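Local structure of transcriptional regulator (3E7Q) at residues B[59-69]-B[116-126]; B[99-110]-B[170-179]. The protein probably binds regulatory DNA as a TetR-family transcriptional repressor and forms a two-subunit assembly. All coordinates share one frame; numbering follows the deposited sequence.

From the N terminus, the chain first builds the N-terminal helices, which include the predicted helix-turn-helix, then enters helix 58-82, where contact 1 begins at 59-69. It runs on through 99-110, the first side of contact 2, before 116-126 returns to 59-69 and closes contact 1. Helix 124-152, which starts within 116-126, leads on to helix 159-179, and 170-179 closes contact 2 against 99-110. The two loops therefore cross. Contact 1 ties the start of helix 58-82 to the end of helix 110-120 and the start of helix 124-152. Contact 2 ties the connection before helix 110-120 to helix 159-179. They meet where Trp-117 CH2 packs 4.0 Å from Trp-174 CZ3, and both reach the second subunit.

Contact 1: residues B[59-69]-B[116-126]; sequences DALVAEAYLAV and FWGAVGSIEAI
The rings of Tyr-66 and Phe-116 form an offset stack. Their planes are 11° apart and the ring centroids lie 4.5 Å from each other. The two side chains run past one another in opposite directions, so each ring reaches back over the base of the other. Phe-116 CB sits over the centre of the Tyr-66 ring, 3.8 Å from its centroid. Tyr-66 CA lies over one face of the Phe-116 ring, displaced toward its rim. Both are CH-pi contacts. With chi1 at -164°, the Tyr-66 ring swings out from helix 58-82, opposite its own N, and runs along Phe-116.

Phe-116 is a knob in a hole made by Val-62, Ala-65, Tyr-66 and Val-69. Val-62 CG1 meets the Phe-116 ring at its edge, in plane, 4.0 Å from Phe-116 CD1. In the TetR fold this is the junction between the DNA-binding domain and the regulatory core: helix 58-82 follows the predicted helix-turn-helix and packs on the end of helix 110-120 and the start of helix 124-152. Phe-116 also touches Leu-24 and Leu-27 of helix 12-34, so it bridges the two parts.

Ile-126 packs beside the tyrosine. Its two branches part: Ile-126 CG2 comes within 3.7 Å of Tyr-66 CD2, while Ile-126 CD1 packs 3.6 Å from Val-62 CG1. The Tyr-66 hydroxyl is hydrogen-bonded to His-130 ND1, which fixes the far end of the ring. Tyr-66 OH also lies at the edge of the Trp-117 indole, 3.9 Å from Trp-117 CD1.

Near the start of helix 58-82, the Asp-59 carboxylate rests against Ile-123, the N-cap residue of helix 124-152. Ile-123 CD1 is 3.3 Å from both Asp-59 OD1 and Asp-59 OD2. No hydrogen bond joins the two segments.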
loop_
_atom_site.group_PDB
_atom_site.type_symbol
_atom_site.label_atom_id
_atom_site.label_comp_id
_atom_site.label_asym_id
_atom_site.label_seq_id
_atom_site.Cartn_x
_atom_site.Cartn_y
_atom_site.Cartn_z
ATOM N N ASP B 59 14.468 12.181 12.059
ATOM C CA ASP B 59 13.678 11.013 12.463
ATOM C C ASP B 59 12.543 11.398 13.425
ATOM O O ASP B 59 11.429 10.985 13.245
ATOM C CB ASP B 59 14.565 9.911 13.060
ATOM C CG ASP B 59 15.546 9.352 12.072
ATOM O OD1 ASP B 59 15.448 9.653 10.827
ATOM O OD2 ASP B 59 16.452 8.591 12.547
ATOM N N ALA B 60 12.867 12.201 14.433
ATOM C CA ALA B 60 11.931 12.638 15.437
ATOM C C ALA B 60 10.815 13.552 14.894
ATOM O O ALA B 60 9.691 13.499 15.360
ATOM C CB ALA B 60 12.670 13.347 16.498
ATOM N N LEU B 61 11.129 14.394 13.916
ATOM C CA LEU B 61 10.119 15.237 13.273
ATOM C C LEU B 61 9.178 14.391 12.442
ATOM O O LEU B 61 7.991 14.635 12.415
ATOM C CB LEU B 61 10.769 16.342 12.403
ATOM C CG LEU B 61 11.372 17.490 13.198
ATOM C CD1 LEU B 61 12.401 18.317 12.358
ATOM C CD2 LEU B 61 10.259 18.386 13.774
ATOM N N VAL B 62 9.705 13.385 11.777
ATOM C CA VAL B 62 8.876 12.523 10.903
ATOM C C VAL B 62 7.955 11.619 11.761
ATOM O O VAL B 62 6.745 11.561 11.488
ATOM C CB VAL B 62 9.737 11.722 9.908
ATOM C CG1 VAL B 62 8.940 10.650 9.229
ATOM C CG2 VAL B 62 10.413 12.658 8.847
ATOM N N ALA B 63 8.509 10.997 12.814
ATOM C CA ALA B 63 7.708 10.281 13.812
ATOM C C ALA B 63 6.608 11.159 14.409
ATOM O O ALA B 63 5.461 10.718 14.536
ATOM C CB ALA B 63 8.591 9.709 14.933
ATOM N N GLU B 64 6.911 12.404 14.743
ATOM C CA GLU B 64 5.840 13.301 15.218
ATOM C C GLU B 64 4.733 13.552 14.181
ATOM O O GLU B 64 3.533 13.542 14.519
ATOM C CB GLU B 64 6.367 14.656 15.655
ATOM C CG GLU B 64 6.668 14.852 17.150
ATOM C CD GLU B 64 5.487 14.552 18.102
ATOM O OE1 GLU B 64 4.699 15.485 18.464
ATOM O OE2 GLU B 64 5.405 13.380 18.536
ATOM N N ALA B 65 5.120 13.817 12.937
ATOM C CA ALA B 65 4.141 13.919 11.834
ATOM C C ALA B 65 3.312 12.621 11.627
ATOM O O ALA B 65 2.097 12.696 11.376
ATOM C CB ALA B 65 4.802 14.321 10.546
ATOM N N TYR B 66 3.992 11.471 11.686
ATOM C CA TYR B 66 3.385 10.160 11.540
ATOM C C TYR B 66 2.349 9.965 12.641
ATOM O O TYR B 66 1.241 9.599 12.369
ATOM C CB TYR B 66 4.462 9.038 11.595
ATOM C CG TYR B 66 4.073 7.614 11.096
ATOM C CD1 TYR B 66 2.827 7.322 10.555
ATOM C CD2 TYR B 66 4.988 6.605 11.125
ATOM C CE1 TYR B 66 2.507 6.060 10.112
ATOM C CE2 TYR B 66 4.698 5.342 10.668
ATOM C CZ TYR B 66 3.463 5.065 10.154
ATOM O OH TYR B 66 3.170 3.790 9.716
ATOM N N LEU B 67 2.714 10.282 13.874
ATOM C CA LEU B 67 1.808 10.198 15.014
ATOM C C LEU B 67 0.579 11.086 14.938
ATOM O O LEU B 67 -0.516 10.675 15.358
ATOM C CB LEU B 67 2.561 10.503 16.313
ATOM C CG LEU B 67 3.073 9.282 17.060
ATOM C CD1 LEU B 67 4.110 9.644 18.130
ATOM C CD2 LEU B 67 1.868 8.455 17.686
ATOM N N ALA B 68 0.782 12.324 14.484
ATOM C CA ALA B 68 -0.290 13.266 14.237
ATOM C C ALA B 68 -1.227 12.701 13.171
ATOM O O ALA B 68 -2.413 12.729 13.352
ATOM C CB ALA B 68 0.254 14.637 13.805
ATOM N N VAL B 69 -0.695 12.165 12.081
ATOM C CA VAL B 69 -1.526 11.798 10.943
ATOM C C VAL B 69 -2.407 10.573 11.330
ATOM O O VAL B 69 -3.668 10.612 11.175
ATOM C CB VAL B 69 -0.689 11.556 9.675
ATOM C CG1 VAL B 69 -1.431 10.780 8.672
ATOM C CG2 VAL B 69 -0.246 12.862 9.042
ATOM N N PHE B 116 6.291 7.622 5.033
ATOM C CA PHE B 116 6.326 6.954 6.368
ATOM C C PHE B 116 6.641 5.454 6.291
ATOM O O PHE B 116 7.444 4.895 7.044
ATOM C CB PHE B 116 4.976 7.096 7.080
ATOM C CG PHE B 116 4.540 8.533 7.392
ATOM C CD1 PHE B 116 5.429 9.490 7.823
ATOM C CD2 PHE B 116 3.196 8.860 7.326
ATOM C CE1 PHE B 116 5.015 10.766 8.143
ATOM C CE2 PHE B 116 2.765 10.125 7.630
ATOM C CZ PHE B 116 3.710 11.100 8.045
ATOM N N TRP B 117 5.959 4.789 5.386
ATOM C CA TRP B 117 6.143 3.390 5.167
ATOM C C TRP B 117 7.535 3.024 4.692
ATOM O O TRP B 117 7.998 1.932 4.945
ATOM C CB TRP B 117 5.131 2.957 4.150
ATOM C CG TRP B 117 3.769 2.940 4.649
ATOM C CD1 TRP B 117 3.377 2.857 5.949
ATOM C CD2 TRP B 117 2.574 2.956 3.870
ATOM N NE1 TRP B 117 2.031 2.804 6.014
ATOM C CE2 TRP B 117 1.506 2.820 4.762
ATOM C CE3 TRP B 117 2.309 3.019 2.502
ATOM C CZ2 TRP B 117 0.171 2.817 4.342
ATOM C CZ3 TRP B 117 1.023 3.017 2.079
ATOM C CH2 TRP B 117 -0.048 2.897 2.994
ATOM N N GLY B 118 8.207 3.921 3.967
ATOM C CA GLY B 118 9.585 3.666 3.560
ATOM C C GLY B 118 10.548 3.831 4.721
ATOM O O GLY B 118 11.560 3.156 4.777
ATOM N N ALA B 119 10.242 4.744 5.631
ATOM C CA ALA B 119 11.027 4.947 6.827
ATOM C C ALA B 119 10.824 3.816 7.872
ATOM O O ALA B 119 11.612 3.726 8.794
ATOM C CB ALA B 119 10.697 6.277 7.418
ATOM N N VAL B 120 9.748 3.016 7.754
ATOM C CA VAL B 120 9.400 2.029 8.750
ATOM C C VAL B 120 10.511 0.965 8.875
ATOM O O VAL B 120 10.919 0.616 9.990
ATOM C CB VAL B 120 7.983 1.408 8.532
ATOM C CG1 VAL B 120 7.869 0.053 9.195
ATOM C CG2 VAL B 120 6.926 2.318 9.044
ATOM N N GLY B 121 11.076 0.545 7.750
ATOM C CA GLY B 121 12.013 -0.586 7.771
ATOM C C GLY B 121 13.426 -0.296 8.279
ATOM O O GLY B 121 14.132 -1.209 8.812
ATOM N N SER B 122 13.853 0.946 8.071
ATOM C CA SER B 122 15.172 1.405 8.474
ATOM C C SER B 122 15.210 2.274 9.720
ATOM O O SER B 122 16.272 2.438 10.277
ATOM C CB SER B 122 15.805 2.166 7.308
ATOM O OG SER B 122 14.946 3.189 6.830
ATOM N N ILE B 123 14.099 2.877 10.165
ATOM C CA ILE B 123 14.153 3.733 11.373
ATOM C C ILE B 123 13.236 3.135 12.425
ATOM O O ILE B 123 12.002 3.173 12.245
ATOM C CB ILE B 123 13.684 5.197 11.108
ATOM C CG1 ILE B 123 14.351 5.803 9.844
ATOM C CG2 ILE B 123 13.815 6.044 12.390
ATOM C CD1 ILE B 123 15.741 6.483 10.063
ATOM N N GLU B 124 13.802 2.634 13.522
ATOM C CA GLU B 124 13.028 1.805 14.458
ATOM C C GLU B 124 11.920 2.589 15.151
ATOM O O GLU B 124 10.839 2.039 15.375
ATOM C CB GLU B 124 13.892 0.990 15.474
ATOM C CG GLU B 124 13.294 -0.528 15.764
ATOM C CD GLU B 124 12.802 -0.835 17.245
ATOM O OE1 GLU B 124 12.141 0.005 17.911
ATOM O OE2 GLU B 124 13.063 -1.959 17.782
ATOM N N ALA B 125 12.187 3.862 15.450
ATOM C CA ALA B 125 11.203 4.768 16.025
ATOM C C ALA B 125 9.967 4.924 15.149
ATOM O O ALA B 125 8.841 4.926 15.658
ATOM C CB ALA B 125 11.862 6.193 16.348
ATOM N N ILE B 126 10.169 5.018 13.838
ATOM C CA ILE B 126 9.065 5.077 12.881
ATOM C C ILE B 126 8.336 3.731 12.772
ATOM O O ILE B 126 7.083 3.685 12.701
ATOM C CB ILE B 126 9.558 5.593 11.498
ATOM C CG1 ILE B 126 10.121 7.025 11.728
ATOM C CG2 ILE B 126 8.441 5.486 10.481
ATOM C CD1 ILE B 126 10.731 7.741 10.481
#

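Contact 2: residues B[99-110]-B[170-179]; sequences SFSAELLDPQLL and LDGLWLESGL
The connection between helices 88-99 and 110-120 of the regulatory domain packs here along helix 159-179, with Trp-174 reaching across to it. Trp-174 NE1 donates to the backbone oxygen Leu-104 O at 2.9 Å. The bond is bent at the hydrogen (135°), and the oxygen is tilted 16° from the indole plane. The indole stands out from the helix because chi1 of Trp-174 is 180°, and it lies between Leu-105 and Leu-110. Leu-105 CD1 approaches one end of the ring system, 3.7 Å from Trp-174 CD1. Leu-110 CD1 meets the other end, 4.0 Å from Trp-174 CZ3.

Both segments lie in the C-terminal all-helical domain, which in TetR-family regulators usually binds ligand and forms the dimer. Leu-110 is a knob among Trp-174, Leu-175, Gly-178 and Leu-179. Leu-110 CD2 lies 3.9 Å from Gly-178 O. Leu-175 also packs on Trp-117 of the second subunit and Leu-179 on His-130 of that subunit, so helix 159-179 faces both this connection and the other chain.

Farther back along the helix, the Phe-100 ring fits against two leucines. Phe-100 CZ is 3.6 Å from Leu-173 CD1, and Leu-173 CB lies in plane at the ring edge. Phe-100 CE2 is 3.8 Å from Leu-170 CD2. Ser-177 OG donates to Leu-173 O within the helix, while Leu-105 CD1 packs 3.6 Å from that same Ser-177 OG.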
loop_
_atom_site.group_PDB
_atom_site.type_symbol
_atom_site.label_atom_id
_atom_site.label_comp_id
_atom_site.label_asym_id
_atom_site.label_seq_id
_atom_site.Cartn_x
_atom_site.Cartn_y
_atom_site.Cartn_z
ATOM N N SER B 99 -14.352 5.852 6.085
ATOM C CA SER B 99 -13.137 5.415 5.359
ATOM C C SER B 99 -13.039 5.904 3.917
ATOM O O SER B 99 -11.944 6.065 3.409
ATOM C CB SER B 99 -13.043 3.881 5.317
ATOM O OG SER B 99 -12.758 3.318 6.588
ATOM N N PHE B 100 -14.172 6.115 3.265
ATOM C CA PHE B 100 -14.229 6.488 1.863
ATOM C C PHE B 100 -14.824 7.900 1.683
ATOM O O PHE B 100 -15.124 8.327 0.579
ATOM C CB PHE B 100 -15.008 5.412 1.084
ATOM C CG PHE B 100 -14.236 4.119 0.943
ATOM C CD1 PHE B 100 -13.323 3.962 -0.051
ATOM C CD2 PHE B 100 -14.420 3.053 1.842
ATOM C CE1 PHE B 100 -12.569 2.755 -0.151
ATOM C CE2 PHE B 100 -13.692 1.898 1.742
ATOM C CZ PHE B 100 -12.787 1.751 0.743
ATOM N N SER B 101 -14.937 8.632 2.788
ATOM C CA SER B 101 -15.297 10.033 2.794
ATOM C C SER B 101 -14.084 10.809 2.328
ATOM O O SER B 101 -12.966 10.294 2.372
ATOM C CB SER B 101 -15.677 10.468 4.220
ATOM O OG SER B 101 -14.516 10.482 5.050
ATOM N N ALA B 102 -14.319 12.026 1.858
ATOM C CA ALA B 102 -13.281 12.937 1.360
ATOM C C ALA B 102 -12.160 13.211 2.378
ATOM O O ALA B 102 -11.016 13.385 2.021
ATOM C CB ALA B 102 -13.940 14.238 0.944
ATOM N N GLU B 103 -12.496 13.215 3.658
ATOM C CA GLU B 103 -11.527 13.428 4.737
ATOM C C GLU B 103 -10.440 12.320 4.746
ATOM O O GLU B 103 -9.244 12.596 4.550
ATOM C CB GLU B 103 -12.271 13.520 6.073
ATOM C CG GLU B 103 -13.191 14.780 6.228
ATOM C CD GLU B 103 -14.517 14.732 5.403
ATOM O OE1 GLU B 103 -15.061 13.624 5.210
ATOM O OE2 GLU B 103 -15.013 15.812 4.939
ATOM N N LEU B 104 -10.848 11.068 4.877
ATOM C CA LEU B 104 -9.887 9.956 4.884
ATOM C C LEU B 104 -9.495 9.482 3.468
ATOM O O LEU B 104 -8.469 8.794 3.293
ATOM C CB LEU B 104 -10.410 8.793 5.738
ATOM C CG LEU B 104 -10.562 9.226 7.198
ATOM C CD1 LEU B 104 -11.188 8.142 8.043
ATOM C CD2 LEU B 104 -9.224 9.717 7.825
ATOM N N LEU B 105 -10.281 9.856 2.447
ATOM C CA LEU B 105 -9.932 9.433 1.082
ATOM C C LEU B 105 -9.140 10.511 0.334
ATOM O O LEU B 105 -8.840 10.347 -0.838
ATOM C CB LEU B 105 -11.173 8.934 0.323
ATOM C CG LEU B 105 -10.914 7.894 -0.786
ATOM C CD1 LEU B 105 -10.285 6.564 -0.277
ATOM C CD2 LEU B 105 -12.171 7.618 -1.610
ATOM N N ASP B 106 -8.760 11.589 1.029
ATOM C CA ASP B 106 -7.964 12.681 0.449
ATOM C C ASP B 106 -6.662 12.180 -0.174
ATOM O O ASP B 106 -5.716 11.778 0.543
ATOM C CB ASP B 106 -7.639 13.754 1.515
ATOM C CG ASP B 106 -6.751 14.912 0.976
ATOM O OD1 ASP B 106 -6.781 15.218 -0.255
ATOM O OD2 ASP B 106 -6.027 15.527 1.806
ATOM N N PRO B 107 -6.574 12.252 -1.514
ATOM C CA PRO B 107 -5.388 11.709 -2.161
ATOM C C PRO B 107 -4.139 12.547 -1.886
ATOM O O PRO B 107 -3.037 12.111 -2.188
ATOM C CB PRO B 107 -5.754 11.779 -3.652
ATOM C CG PRO B 107 -6.663 13.000 -3.747
ATOM C CD PRO B 107 -7.500 12.871 -2.492
ATOM N N GLN B 108 -4.292 13.742 -1.331
ATOM C CA GLN B 108 -3.126 14.582 -1.103
ATOM C C GLN B 108 -2.138 13.962 -0.171
ATOM O O GLN B 108 -0.947 14.158 -0.341
ATOM C CB GLN B 108 -3.491 15.965 -0.554
ATOM C CG GLN B 108 -2.258 16.933 -0.556
ATOM C CD GLN B 108 -2.648 18.395 -0.433
ATOM O OE1 GLN B 108 -3.773 18.801 -0.802
ATOM N NE2 GLN B 108 -1.716 19.204 0.072
ATOM N N LEU B 109 -2.620 13.216 0.811
ATOM C CA LEU B 109 -1.755 12.648 1.821
ATOM C C LEU B 109 -1.060 11.338 1.410
ATOM O O LEU B 109 -0.205 10.847 2.166
ATOM C CB LEU B 109 -2.548 12.391 3.103
ATOM C CG LEU B 109 -2.753 13.544 4.078
ATOM C CD1 LEU B 109 -3.659 13.051 5.224
ATOM C CD2 LEU B 109 -1.449 14.104 4.605
ATOM N N LEU B 110 -1.428 10.754 0.260
ATOM C CA LEU B 110 -0.867 9.471 -0.188
ATOM C C LEU B 110 0.649 9.517 -0.121
ATOM O O LEU B 110 1.284 8.614 0.406
ATOM C CB LEU B 110 -1.311 9.141 -1.614
ATOM C CG LEU B 110 -0.618 7.963 -2.324
ATOM C CD1 LEU B 110 -1.093 6.675 -1.761
ATOM C CD2 LEU B 110 -0.834 7.993 -3.859
ATOM N N LEU B 170 -9.275 -2.679 3.290
ATOM C CA LEU B 170 -9.361 -1.224 3.422
ATOM C C LEU B 170 -8.136 -0.507 2.963
ATOM O O LEU B 170 -8.236 0.405 2.155
ATOM C CB LEU B 170 -9.692 -0.806 4.879
ATOM C CG LEU B 170 -11.165 -1.043 5.162
ATOM C CD1 LEU B 170 -11.439 -1.332 6.657
ATOM C CD2 LEU B 170 -11.902 0.172 4.656
ATOM N N ASP B 171 -6.972 -0.965 3.438
ATOM C CA ASP B 171 -5.655 -0.460 3.001
ATOM C C ASP B 171 -5.470 -0.524 1.523
ATOM O O ASP B 171 -5.028 0.464 0.897
ATOM C CB ASP B 171 -4.495 -1.281 3.610
ATOM C CG ASP B 171 -4.166 -0.893 5.015
ATOM O OD1 ASP B 171 -4.774 0.049 5.528
ATOM O OD2 ASP B 171 -3.341 -1.599 5.660
ATOM N N GLY B 172 -5.703 -1.726 0.982
ATOM C CA GLY B 172 -5.602 -2.008 -0.456
ATOM C C GLY B 172 -6.481 -1.100 -1.254
ATOM O O GLY B 172 -6.062 -0.550 -2.245
ATOM N N LEU B 173 -7.733 -0.958 -0.836
ATOM C CA LEU B 173 -8.670 -0.063 -1.487
ATOM C C LEU B 173 -8.309 1.420 -1.381
ATOM O O LEU B 173 -8.469 2.191 -2.327
ATOM C CB LEU B 173 -10.071 -0.292 -0.919
ATOM C CG LEU B 173 -10.740 -1.651 -1.238
ATOM C CD1 LEU B 173 -11.951 -1.575 -0.474
ATOM C CD2 LEU B 173 -11.003 -1.899 -2.764
ATOM N N TRP B 174 -7.825 1.825 -0.219
ATOM C CA TRP B 174 -7.394 3.194 -0.024
ATOM C C TRP B 174 -6.213 3.513 -0.970
ATOM O O TRP B 174 -6.195 4.537 -1.608
ATOM C CB TRP B 174 -7.044 3.430 1.449
ATOM C CG TRP B 174 -6.596 4.804 1.706
ATOM C CD1 TRP B 174 -7.381 5.900 1.930
ATOM C CD2 TRP B 174 -5.245 5.273 1.707
ATOM N NE1 TRP B 174 -6.602 7.024 2.066
ATOM C CE2 TRP B 174 -5.282 6.654 1.950
ATOM C CE3 TRP B 174 -4.010 4.658 1.503
ATOM C CZ2 TRP B 174 -4.138 7.417 2.020
ATOM C CZ3 TRP B 174 -2.840 5.432 1.574
ATOM C CH2 TRP B 174 -2.913 6.785 1.814
ATOM N N LEU B 175 -5.243 2.599 -1.056
ATOM C CA LEU B 175 -4.083 2.743 -1.898
ATOM C C LEU B 175 -4.475 2.817 -3.393
ATOM O O LEU B 175 -4.032 3.702 -4.123
ATOM C CB LEU B 175 -3.082 1.599 -1.599
ATOM C CG LEU B 175 -1.785 1.481 -2.441
ATOM C CD1 LEU B 175 -0.860 2.730 -2.230
ATOM C CD2 LEU B 175 -1.059 0.159 -2.109
ATOM N N GLU B 176 -5.334 1.919 -3.848
ATOM C CA GLU B 176 -5.790 2.011 -5.217
ATOM C C GLU B 176 -6.592 3.264 -5.561
ATOM O O GLU B 176 -6.476 3.724 -6.669
ATOM C CB GLU B 176 -6.551 0.761 -5.668
ATOM C CG GLU B 176 -6.858 0.783 -7.192
ATOM C CD GLU B 176 -5.742 1.437 -8.124
ATOM O OE1 GLU B 176 -4.490 1.178 -7.960
ATOM O OE2 GLU B 176 -6.170 2.196 -9.052
ATOM N N SER B 177 -7.395 3.792 -4.639
ATOM C CA SER B 177 -8.135 5.032 -4.870
ATOM C C SER B 177 -7.148 6.115 -5.148
ATOM O O SER B 177 -7.347 6.877 -6.062
ATOM C CB SER B 177 -9.023 5.481 -3.679
ATOM O OG SER B 177 -9.956 4.469 -3.242
ATOM N N GLY B 178 -6.087 6.193 -4.348
ATOM C CA GLY B 178 -5.073 7.212 -4.498
ATOM C C GLY B 178 -4.171 7.028 -5.713
ATOM O O GLY B 178 -3.847 7.982 -6.383
ATOM N N LEU B 179 -3.764 5.816 -6.023
ATOM C CA LEU B 179 -2.942 5.607 -7.240
ATOM C C LEU B 179 -3.712 5.856 -8.572
ATOM O O LEU B 179 -3.129 6.330 -9.584
ATOM C CB LEU B 179 -2.321 4.233 -7.248
ATOM C CG LEU B 179 -1.256 4.020 -6.174
ATOM C CD1 LEU B 179 -0.923 2.547 -6.069
ATOM C CD2 LEU B 179 -0.046 4.837 -6.475
#